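Putative major capsid protein (Cafeteriavirus-dependent mavirus, PDB 6G44) probably forms the main building block of the virophage's capsid shell, as a double jelly-roll protein that assembles in threes. Local coordinates at residues H319-S325 against M450-F456. Numbering follows the deposited sequence.
Sequences HILTTHS and MQVQATF
Two antiparallel strands at the margin of a four-stranded sheet, in the C-terminal part of this double jelly-roll capsid protein, bring H319-T322 alongside Q453-F456. H319 with F456 and L321 with A454 are hydrogen-bonded pairs, the latter with A454 N 2.8 Å from L321 O; I320-T455 and T322-Q453 are the non-hydrogen-bonded pairs between and after them. Beyond T322 a side-chain hydroxyl and a side-chain amide take over part of the pairing, before backbone bonding resumes between M450 and M326. T323 N still reaches V452 O, but V452 N turns to T323 OG1 (3.1 Å, 170° at the hydrogen), which itself donates to H324 O. OG1 is set there by a chi1 of 65°, between the backbone N and the carbonyl carbon. Q451 swings its extended chain across T322 CG2, and its NE2 donates a hydrogen bond to T323 O at 2.8 Å, with T323 O close to the plane of the Q451 side-chain amide. On the face carrying H319, L321, A454 and F456, H319 CB makes a CH-pi contact over one face of the F456 ring, offset toward the rim, 3.8 Å from the centroid, while L321 CG lies in plane at the ring edge and L321 CD1 meets F456 CZ at 3.6 Å. On the face of I320, T322, Q453 and T455, I320 CG2 packs on Q453 CG (3.7 Å), and one water bridges T322 OG1 and Q453 NE2. H319 NE2 is hydrogen-bonded to N305 OD1 on strand 286-305, whose C303 touches H319 and F456 and whose S301 touches L321; strand 464-482 covers L321, T323 and V452, and strand 355-363 pairs with the far edge of 448-457.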
loop_
_atom_site.group_PDB
_atom_site.type_symbol
_atom_site.label_atom_id
_atom_site.label_comp_id
_atom_site.label_asym_id
_atom_site.label_seq_id
_atom_site.Cartn_x
_atom_site.Cartn_y
_atom_site.Cartn_z
ATOM N N HIS C 319 12.481 5.422 34.575
ATOM C CA HIS C 319 11.388 5.306 35.539
ATOM C C HIS C 319 10.835 3.896 35.532
ATOM O O HIS C 319 10.789 3.250 34.491
ATOM C CB HIS C 319 10.283 6.279 35.185
ATOM C CG HIS C 319 10.733 7.697 35.202
ATOM N ND1 HIS C 319 11.063 8.337 36.377
ATOM C CD2 HIS C 319 10.965 8.577 34.202
ATOM C CE1 HIS C 319 11.450 9.569 36.095
ATOM N NE2 HIS C 319 11.408 9.740 34.783
ATOM N N ILE C 320 10.458 3.395 36.702
ATOM C CA ILE C 320 9.897 2.051 36.827
ATOM C C ILE C 320 8.544 2.108 37.497
ATOM O O ILE C 320 8.350 2.794 38.522
ATOM C CB ILE C 320 10.843 1.111 37.620
ATOM C CG1 ILE C 320 12.237 1.078 36.971
ATOM C CG2 ILE C 320 10.243 -0.287 37.741
ATOM C CD1 ILE C 320 13.332 0.391 37.771
ATOM N N LEU C 321 7.602 1.356 36.951
ATOM C CA LEU C 321 6.305 1.164 37.592
ATOM C C LEU C 321 6.008 -0.320 37.548
ATOM O O LEU C 321 6.294 -0.998 36.552
ATOM C CB LEU C 321 5.202 1.954 36.885
ATOM C CG LEU C 321 5.106 3.458 37.120
ATOM C CD1 LEU C 321 4.117 4.131 36.175
ATOM C CD2 LEU C 321 4.695 3.710 38.573
ATOM N N THR C 322 5.421 -0.828 38.636
ATOM C CA THR C 322 5.032 -2.217 38.731
ATOM C C THR C 322 3.597 -2.317 39.235
ATOM O O THR C 322 3.274 -1.783 40.304
ATOM C CB THR C 322 5.952 -2.999 39.702
ATOM O OG1 THR C 322 7.330 -2.833 39.319
ATOM C CG2 THR C 322 5.621 -4.468 39.701
ATOM N N THR C 323 2.740 -3.029 38.498
ATOM C CA THR C 323 1.361 -3.209 38.935
ATOM C C THR C 323 1.332 -3.993 40.238
ATOM O O THR C 323 2.250 -4.733 40.557
ATOM C CB THR C 323 0.492 -3.994 37.924
ATOM O OG1 THR C 323 0.963 -5.337 37.803
ATOM C CG2 THR C 323 0.466 -3.305 36.552
ATOM N N HIS C 324 0.238 -3.839 40.970
ATOM C CA HIS C 324 -0.094 -4.799 42.004
ATOM C C HIS C 324 -0.397 -6.126 41.308
ATOM O O HIS C 324 -0.554 -6.178 40.065
ATOM C CB HIS C 324 -1.295 -4.307 42.802
ATOM C CG HIS C 324 -1.049 -3.009 43.509
ATOM N ND1 HIS C 324 0.004 -2.829 44.381
ATOM C CD2 HIS C 324 -1.695 -1.821 43.450
ATOM C CE1 HIS C 324 -0.015 -1.589 44.843
ATOM N NE2 HIS C 324 -1.038 -0.958 44.294
ATOM N N SER C 325 -0.464 -7.221 42.056
ATOM C CA SER C 325 -0.823 -8.510 41.475
ATOM C C SER C 325 -2.234 -8.424 40.926
ATOM O O SER C 325 -3.126 -7.890 41.582
ATOM C CB SER C 325 -0.680 -9.652 42.506
ATOM O OG SER C 325 -0.946 -10.911 41.919
ATOM N N MET C 450 -0.980 -12.210 37.604
ATOM C CA MET C 450 0.041 -11.535 36.798
ATOM C C MET C 450 0.486 -10.233 37.461
ATOM O O MET C 450 -0.314 -9.499 38.012
ATOM C CB MET C 450 -0.512 -11.247 35.395
ATOM C CG MET C 450 0.486 -10.556 34.459
ATOM S SD MET C 450 -0.190 -10.092 32.833
ATOM C CE MET C 450 -0.008 -11.644 32.028
ATOM N N GLN C 451 1.775 -9.919 37.311
ATOM C CA GLN C 451 2.312 -8.638 37.679
ATOM C C GLN C 451 3.183 -8.168 36.508
ATOM O O GLN C 451 3.891 -8.969 35.900
ATOM C CB GLN C 451 3.154 -8.785 38.954
ATOM C CG GLN C 451 3.645 -7.489 39.569
ATOM C CD GLN C 451 4.079 -7.683 41.020
ATOM O OE1 GLN C 451 4.855 -8.584 41.320
ATOM N NE2 GLN C 451 3.567 -6.852 41.915
ATOM N N VAL C 452 3.087 -6.880 36.201
ATOM C CA VAL C 452 3.842 -6.262 35.094
ATOM C C VAL C 452 4.698 -5.124 35.623
ATOM O O VAL C 452 4.180 -4.216 36.253
ATOM C CB VAL C 452 2.866 -5.741 34.017
ATOM C CG1 VAL C 452 3.596 -4.956 32.930
ATOM C CG2 VAL C 452 2.104 -6.921 33.409
ATOM N N GLN C 453 5.999 -5.176 35.328
ATOM C CA GLN C 453 6.941 -4.086 35.604
ATOM C C GLN C 453 7.318 -3.459 34.254
ATOM O O GLN C 453 7.700 -4.199 33.352
ATOM C CB GLN C 453 8.190 -4.647 36.275
ATOM C CG GLN C 453 9.299 -3.627 36.496
ATOM C CD GLN C 453 10.627 -4.258 36.820
ATOM O OE1 GLN C 453 11.474 -4.423 35.948
ATOM N NE2 GLN C 453 10.793 -4.674 38.077
ATOM N N ALA C 454 7.192 -2.148 34.130
ATOM C CA ALA C 454 7.617 -1.425 32.929
ATOM C C ALA C 454 8.675 -0.411 33.322
ATOM O O ALA C 454 8.470 0.328 34.285
ATOM C CB ALA C 454 6.449 -0.694 32.289
ATOM N N THR C 455 9.768 -0.369 32.567
ATOM C CA THR C 455 10.791 0.657 32.682
ATOM C C THR C 455 10.633 1.578 31.474
ATOM O O THR C 455 10.521 1.089 30.328
ATOM C CB THR C 455 12.196 0.018 32.733
ATOM O OG1 THR C 455 12.242 -0.981 33.776
ATOM C CG2 THR C 455 13.254 1.060 32.994
ATOM N N PHE C 456 10.636 2.879 31.700
ATOM C CA PHE C 456 10.260 3.817 30.651
ATOM C C PHE C 456 10.893 5.169 30.813
ATOM O O PHE C 456 11.310 5.564 31.911
ATOM C CB PHE C 456 8.732 3.952 30.575
ATOM C CG PHE C 456 8.100 4.424 31.864
ATOM C CD1 PHE C 456 7.743 3.500 32.845
ATOM C CD2 PHE C 456 7.882 5.769 32.098
ATOM C CE1 PHE C 456 7.154 3.943 34.035
ATOM C CE2 PHE C 456 7.286 6.212 33.273
ATOM C CZ PHE C 456 6.953 5.285 34.243
HETATM O O HOH W 1 9.046 -4.795 40.125
#